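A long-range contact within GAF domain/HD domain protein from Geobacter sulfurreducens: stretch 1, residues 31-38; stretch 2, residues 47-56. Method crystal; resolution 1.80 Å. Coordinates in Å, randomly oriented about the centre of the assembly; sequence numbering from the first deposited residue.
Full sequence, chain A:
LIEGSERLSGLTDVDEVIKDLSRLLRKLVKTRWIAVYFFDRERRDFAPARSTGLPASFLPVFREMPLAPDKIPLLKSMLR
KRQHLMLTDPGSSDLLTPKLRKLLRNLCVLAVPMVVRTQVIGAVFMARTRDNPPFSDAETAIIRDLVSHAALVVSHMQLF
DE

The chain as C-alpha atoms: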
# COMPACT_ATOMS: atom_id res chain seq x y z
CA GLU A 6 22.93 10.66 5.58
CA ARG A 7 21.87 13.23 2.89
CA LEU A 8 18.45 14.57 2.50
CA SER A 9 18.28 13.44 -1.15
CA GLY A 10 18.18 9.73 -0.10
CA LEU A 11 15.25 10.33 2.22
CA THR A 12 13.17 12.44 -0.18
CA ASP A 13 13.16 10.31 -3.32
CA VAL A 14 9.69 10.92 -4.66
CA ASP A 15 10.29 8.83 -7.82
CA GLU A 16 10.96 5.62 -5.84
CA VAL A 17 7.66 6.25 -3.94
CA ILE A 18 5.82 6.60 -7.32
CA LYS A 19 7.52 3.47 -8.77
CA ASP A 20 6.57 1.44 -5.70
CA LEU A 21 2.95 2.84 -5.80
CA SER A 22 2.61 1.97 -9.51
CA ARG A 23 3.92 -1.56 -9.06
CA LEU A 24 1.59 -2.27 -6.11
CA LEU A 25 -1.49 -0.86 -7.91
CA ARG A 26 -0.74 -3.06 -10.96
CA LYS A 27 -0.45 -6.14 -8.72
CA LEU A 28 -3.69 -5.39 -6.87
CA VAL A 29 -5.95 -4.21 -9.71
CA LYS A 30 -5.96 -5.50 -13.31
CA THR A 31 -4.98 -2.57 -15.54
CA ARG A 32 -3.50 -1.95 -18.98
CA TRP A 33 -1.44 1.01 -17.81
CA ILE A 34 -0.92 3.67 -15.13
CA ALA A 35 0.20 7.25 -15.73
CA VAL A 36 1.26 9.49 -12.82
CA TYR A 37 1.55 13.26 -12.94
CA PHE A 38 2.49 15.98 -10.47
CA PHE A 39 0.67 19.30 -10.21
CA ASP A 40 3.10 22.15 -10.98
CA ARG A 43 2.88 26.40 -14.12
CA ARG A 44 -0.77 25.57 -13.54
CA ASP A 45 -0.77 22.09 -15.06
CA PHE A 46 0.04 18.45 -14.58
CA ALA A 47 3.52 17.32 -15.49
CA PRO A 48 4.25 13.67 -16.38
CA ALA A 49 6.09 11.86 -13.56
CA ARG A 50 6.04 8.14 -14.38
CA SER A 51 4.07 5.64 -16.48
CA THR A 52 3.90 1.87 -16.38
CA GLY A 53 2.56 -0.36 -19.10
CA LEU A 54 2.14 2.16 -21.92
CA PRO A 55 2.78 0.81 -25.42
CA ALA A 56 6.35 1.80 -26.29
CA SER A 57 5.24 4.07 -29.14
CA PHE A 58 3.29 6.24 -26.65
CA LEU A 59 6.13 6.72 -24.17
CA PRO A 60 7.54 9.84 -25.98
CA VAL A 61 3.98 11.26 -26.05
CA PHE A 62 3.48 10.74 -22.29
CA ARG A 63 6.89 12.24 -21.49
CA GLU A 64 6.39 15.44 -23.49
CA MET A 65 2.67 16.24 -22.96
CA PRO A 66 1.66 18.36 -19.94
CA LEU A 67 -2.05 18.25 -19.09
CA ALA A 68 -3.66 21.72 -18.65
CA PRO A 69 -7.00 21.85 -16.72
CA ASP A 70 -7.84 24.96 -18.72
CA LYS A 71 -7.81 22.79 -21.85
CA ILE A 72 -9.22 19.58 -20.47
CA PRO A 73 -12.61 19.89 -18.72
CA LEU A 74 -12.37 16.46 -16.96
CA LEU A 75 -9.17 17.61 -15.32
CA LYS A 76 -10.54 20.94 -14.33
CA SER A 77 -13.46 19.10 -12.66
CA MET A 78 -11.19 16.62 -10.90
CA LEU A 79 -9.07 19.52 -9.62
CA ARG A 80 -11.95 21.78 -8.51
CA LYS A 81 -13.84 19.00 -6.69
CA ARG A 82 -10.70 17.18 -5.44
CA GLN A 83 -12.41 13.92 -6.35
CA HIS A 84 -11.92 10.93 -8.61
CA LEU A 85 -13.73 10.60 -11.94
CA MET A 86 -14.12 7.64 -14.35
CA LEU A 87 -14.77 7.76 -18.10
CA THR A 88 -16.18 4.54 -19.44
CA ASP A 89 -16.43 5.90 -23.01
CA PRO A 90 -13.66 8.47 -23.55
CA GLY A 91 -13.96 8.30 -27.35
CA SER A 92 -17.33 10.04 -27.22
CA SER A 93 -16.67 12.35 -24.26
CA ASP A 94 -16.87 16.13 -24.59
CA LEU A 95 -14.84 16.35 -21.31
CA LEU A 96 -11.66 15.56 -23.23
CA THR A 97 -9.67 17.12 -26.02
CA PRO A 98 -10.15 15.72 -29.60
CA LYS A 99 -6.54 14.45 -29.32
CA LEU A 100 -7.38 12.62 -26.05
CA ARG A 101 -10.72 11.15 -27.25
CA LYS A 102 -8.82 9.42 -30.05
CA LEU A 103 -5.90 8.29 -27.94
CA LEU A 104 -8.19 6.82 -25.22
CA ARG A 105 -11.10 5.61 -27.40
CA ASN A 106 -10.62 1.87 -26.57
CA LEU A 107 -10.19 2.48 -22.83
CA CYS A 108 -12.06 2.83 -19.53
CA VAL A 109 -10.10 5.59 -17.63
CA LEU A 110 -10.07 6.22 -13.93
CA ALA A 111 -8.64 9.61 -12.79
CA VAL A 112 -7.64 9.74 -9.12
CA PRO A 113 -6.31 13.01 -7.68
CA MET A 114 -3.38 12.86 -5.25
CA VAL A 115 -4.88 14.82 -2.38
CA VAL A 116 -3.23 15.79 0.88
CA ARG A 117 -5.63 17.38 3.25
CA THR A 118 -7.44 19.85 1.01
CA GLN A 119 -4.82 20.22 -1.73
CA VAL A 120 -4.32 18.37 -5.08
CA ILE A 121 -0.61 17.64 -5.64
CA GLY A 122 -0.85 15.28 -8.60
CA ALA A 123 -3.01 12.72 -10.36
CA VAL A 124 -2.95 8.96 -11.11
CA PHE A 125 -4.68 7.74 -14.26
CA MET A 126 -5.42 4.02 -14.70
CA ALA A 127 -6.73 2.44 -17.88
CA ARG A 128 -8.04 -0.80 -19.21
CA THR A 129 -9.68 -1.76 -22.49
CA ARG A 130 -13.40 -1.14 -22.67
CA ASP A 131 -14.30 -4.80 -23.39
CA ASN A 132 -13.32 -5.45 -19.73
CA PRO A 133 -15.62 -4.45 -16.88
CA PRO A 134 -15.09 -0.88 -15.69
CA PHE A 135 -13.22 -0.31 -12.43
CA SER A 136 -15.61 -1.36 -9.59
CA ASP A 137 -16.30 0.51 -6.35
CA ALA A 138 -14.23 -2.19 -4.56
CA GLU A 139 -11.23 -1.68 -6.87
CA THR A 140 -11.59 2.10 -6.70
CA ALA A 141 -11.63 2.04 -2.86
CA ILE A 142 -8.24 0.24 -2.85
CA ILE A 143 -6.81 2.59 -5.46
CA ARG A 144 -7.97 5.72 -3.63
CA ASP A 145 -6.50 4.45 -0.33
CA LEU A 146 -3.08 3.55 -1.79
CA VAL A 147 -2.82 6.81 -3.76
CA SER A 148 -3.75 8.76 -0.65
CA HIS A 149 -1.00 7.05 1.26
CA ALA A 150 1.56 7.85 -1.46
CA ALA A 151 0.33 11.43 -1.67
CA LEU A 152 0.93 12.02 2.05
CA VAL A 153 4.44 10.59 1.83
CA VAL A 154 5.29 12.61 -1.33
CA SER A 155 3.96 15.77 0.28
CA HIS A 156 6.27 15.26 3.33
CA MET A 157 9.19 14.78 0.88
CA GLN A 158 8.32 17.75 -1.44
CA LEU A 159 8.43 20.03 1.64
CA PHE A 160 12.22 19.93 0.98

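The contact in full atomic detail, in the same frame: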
# COMPACT_ATOMS: atom_id res chain seq x y z
N THR A 31 -5.01 -3.82 -14.78
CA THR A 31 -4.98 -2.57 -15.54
C THR A 31 -4.10 -2.74 -16.78
O THR A 31 -3.16 -3.56 -16.78
CB THR A 31 -4.35 -1.42 -14.66
OG1 THR A 31 -2.93 -1.65 -14.49
CG2 THR A 31 -4.95 -1.38 -13.30
N ARG A 32 -4.39 -1.99 -17.84
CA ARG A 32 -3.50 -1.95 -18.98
C ARG A 32 -2.27 -1.06 -18.71
O ARG A 32 -1.10 -1.41 -18.99
CB ARG A 32 -4.29 -1.46 -20.16
CG ARG A 32 -3.56 -1.38 -21.48
CD ARG A 32 -4.44 -0.74 -22.48
NE ARG A 32 -3.74 -0.51 -23.73
CZ ARG A 32 -3.60 -1.44 -24.68
NH1 ARG A 32 -4.08 -2.68 -24.50
NH2 ARG A 32 -2.94 -1.14 -25.80
N TRP A 33 -2.53 0.13 -18.18
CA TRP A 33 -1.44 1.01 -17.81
C TRP A 33 -1.86 2.01 -16.74
O TRP A 33 -3.07 2.12 -16.42
CB TRP A 33 -0.92 1.75 -19.01
CG TRP A 33 -1.86 2.46 -19.86
CD1 TRP A 33 -2.17 2.12 -21.17
CD2 TRP A 33 -2.48 3.76 -19.64
NE1 TRP A 33 -3.00 3.03 -21.70
CE2 TRP A 33 -3.22 4.06 -20.81
CE3 TRP A 33 -2.56 4.64 -18.54
CZ2 TRP A 33 -3.99 5.22 -20.94
CZ3 TRP A 33 -3.33 5.81 -18.67
CH2 TRP A 33 -4.06 6.08 -19.85
N ILE A 34 -0.84 2.65 -16.17
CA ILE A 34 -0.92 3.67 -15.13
C ILE A 34 -0.01 4.83 -15.51
O ILE A 34 1.12 4.62 -15.98
CB ILE A 34 -0.47 3.13 -13.73
CG1 ILE A 34 -1.23 1.84 -13.44
CG2 ILE A 34 -0.64 4.23 -12.65
CD1 ILE A 34 -0.99 1.19 -12.03
N ALA A 35 -0.52 6.05 -15.39
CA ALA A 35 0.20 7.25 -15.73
C ALA A 35 0.10 8.24 -14.56
O ALA A 35 -1.02 8.62 -14.20
CB ALA A 35 -0.36 7.86 -17.01
N VAL A 36 1.23 8.65 -13.99
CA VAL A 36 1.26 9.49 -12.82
C VAL A 36 1.82 10.83 -13.20
O VAL A 36 2.84 10.89 -13.90
CB VAL A 36 2.13 8.87 -11.65
CG1 VAL A 36 2.08 9.82 -10.41
CG2 VAL A 36 1.68 7.44 -11.37
N TYR A 37 1.16 11.88 -12.73
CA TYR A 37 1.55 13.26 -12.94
C TYR A 37 1.63 14.05 -11.63
O TYR A 37 0.86 13.77 -10.67
CB TYR A 37 0.49 13.96 -13.76
CG TYR A 37 0.35 13.47 -15.17
CD1 TYR A 37 0.87 14.21 -16.26
CD2 TYR A 37 -0.29 12.27 -15.44
CE1 TYR A 37 0.75 13.73 -17.56
CE2 TYR A 37 -0.45 11.82 -16.75
CZ TYR A 37 0.08 12.54 -17.79
OH TYR A 37 -0.07 12.06 -19.05
N PHE A 38 2.50 15.05 -11.58
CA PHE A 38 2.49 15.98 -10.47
C PHE A 38 1.91 17.31 -10.88
O PHE A 38 2.06 17.74 -12.02
CB PHE A 38 3.89 16.16 -9.93
CG PHE A 38 4.42 14.97 -9.19
CD1 PHE A 38 3.67 14.37 -8.19
CD2 PHE A 38 5.68 14.48 -9.46
CE1 PHE A 38 4.17 13.28 -7.50
CE2 PHE A 38 6.20 13.39 -8.76
CZ PHE A 38 5.45 12.79 -7.78
N ALA A 47 2.33 17.75 -14.82
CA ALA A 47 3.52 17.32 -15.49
C ALA A 47 3.71 15.82 -15.34
O ALA A 47 3.63 15.29 -14.23
CB ALA A 47 4.72 18.05 -14.93
N PRO A 48 4.11 15.15 -16.42
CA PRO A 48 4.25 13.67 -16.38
C PRO A 48 5.37 13.27 -15.45
O PRO A 48 6.43 13.91 -15.44
CB PRO A 48 4.52 13.27 -17.83
CG PRO A 48 4.63 14.55 -18.57
CD PRO A 48 4.29 15.71 -17.76
N ALA A 49 5.09 12.29 -14.59
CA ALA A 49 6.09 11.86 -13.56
C ALA A 49 6.62 10.46 -13.91
O ALA A 49 7.80 10.28 -14.11
CB ALA A 49 5.48 11.88 -12.18
N ARG A 50 5.72 9.50 -14.03
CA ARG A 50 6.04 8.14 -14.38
C ARG A 50 4.84 7.39 -14.95
O ARG A 50 3.72 7.54 -14.47
CB ARG A 50 6.52 7.41 -13.15
CG ARG A 50 6.88 5.99 -13.46
CD ARG A 50 7.69 5.39 -12.33
NE ARG A 50 9.03 5.97 -12.30
CZ ARG A 50 10.09 5.37 -12.81
NH1 ARG A 50 9.96 4.19 -13.41
NH2 ARG A 50 11.29 5.94 -12.76
N SER A 51 5.09 6.56 -15.96
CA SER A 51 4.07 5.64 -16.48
C SER A 51 4.55 4.22 -16.36
O SER A 51 5.75 3.97 -16.37
CB SER A 51 3.80 5.93 -17.97
OG SER A 51 4.92 5.68 -18.83
N THR A 52 3.61 3.28 -16.39
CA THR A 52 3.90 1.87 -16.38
C THR A 52 2.89 1.19 -17.26
O THR A 52 1.67 1.38 -17.12
CB THR A 52 3.77 1.29 -14.95
OG1 THR A 52 4.33 2.23 -14.00
CG2 THR A 52 4.44 -0.03 -14.86
N GLY A 53 3.39 0.36 -18.17
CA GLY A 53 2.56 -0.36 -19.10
C GLY A 53 2.11 0.31 -20.38
O GLY A 53 1.30 -0.26 -21.10
N LEU A 54 2.57 1.52 -20.68
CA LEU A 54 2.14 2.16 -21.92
C LEU A 54 2.80 1.40 -23.09
O LEU A 54 3.93 0.95 -22.94
CB LEU A 54 2.62 3.61 -22.00
CG LEU A 54 1.94 4.68 -21.18
CD1 LEU A 54 2.68 6.03 -21.30
CD2 LEU A 54 0.48 4.81 -21.59
N PRO A 55 2.11 1.29 -24.23
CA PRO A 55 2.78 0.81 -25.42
C PRO A 55 3.96 1.71 -25.73
O PRO A 55 3.84 2.93 -25.59
CB PRO A 55 1.72 0.93 -26.51
CG PRO A 55 0.46 1.00 -25.83
CD PRO A 55 0.71 1.63 -24.50
N ALA A 56 5.08 1.10 -26.11
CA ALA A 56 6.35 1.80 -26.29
C ALA A 56 6.24 3.03 -27.20
O ALA A 56 6.92 4.05 -26.95
CB ALA A 56 7.40 0.83 -26.83

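Strands 33-38 and 47-52 lie side by side as antiparallel neighbours in a sheet, and every hydrogen bond between them runs from backbone amide to backbone carbonyl. At one end Ile34 and Thr52 form a reciprocal pair, Ile34 N to Thr52 O at 3.0 Å and Thr52 N to Ile34 O at 2.9 Å, both nearly straight. At the other end Phe38 and Ala47 do the same, with Ala47 N to Phe38 O at 2.8 Å and Phe38 N to Ala47 O at 2.9 Å. Between them, Val36 N donates to Arg50 O at 2.8 Å, while Val36 O accepts twice, from Ala49 N at 2.7 Å and from Arg50 N at 3.2 Å. This shared acceptor marks a beta bulge: the register slips by one residue, so that Val36 pairs with Arg50 but Tyr37 pairs with Pro48. Ala49, the extra residue, has phi/psi of -110/-57, which brings its amide and that of Arg50 to the same carbonyl. Proline has no amide hydrogen to give, and Pro48 sits at a non-hydrogen-bonded position, where none is called for. CA-H...O contacts supplement the ladder, Ser51 CA to Ile34 O and Tyr37 CA to Ala47 O, each at 3.2 Å.

Away from the bulge, side chains alternate across the sheet. Ile34, Val36 and Phe38 share one face with Thr52, Arg50 and Ala47; Ala35 and Ser51 share the other. The bulge turns the Ala49 methyl toward the first strand, where its CB lies 3.8 Å from Phe38 CD2 and 4.4 Å from Val36 CG1. Arg50 starts on the same face as Val36, but the end of its side chain leads away and bonds elsewhere in the structure. The side chains of Tyr37 and Pro48 diverge, yet the broad tyrosine ring still reaches the proline, CE1 to Pro48 CB at 3.8 Å.

Beyond Thr52 the chain turns at Gly53, whose phi of 84° suits a residue without a side chain. A CB here would also point toward the first strand and fall 2.6 Å from Arg32 O, a clash. Trp33 CB lies 3.6 Å from Gly53 C. Leu54 then brings its side-chain end back to the indole: CD2 sits 3.6 Å from the centroid of the five-membered ring of Trp33, almost on the ring normal, a CH-pi contact over the face. Pro55 extends this apolar patch more loosely, its CD 4.4 Å from Trp33 CD1, and its CG lies 4.0 Å from Arg32 NH2.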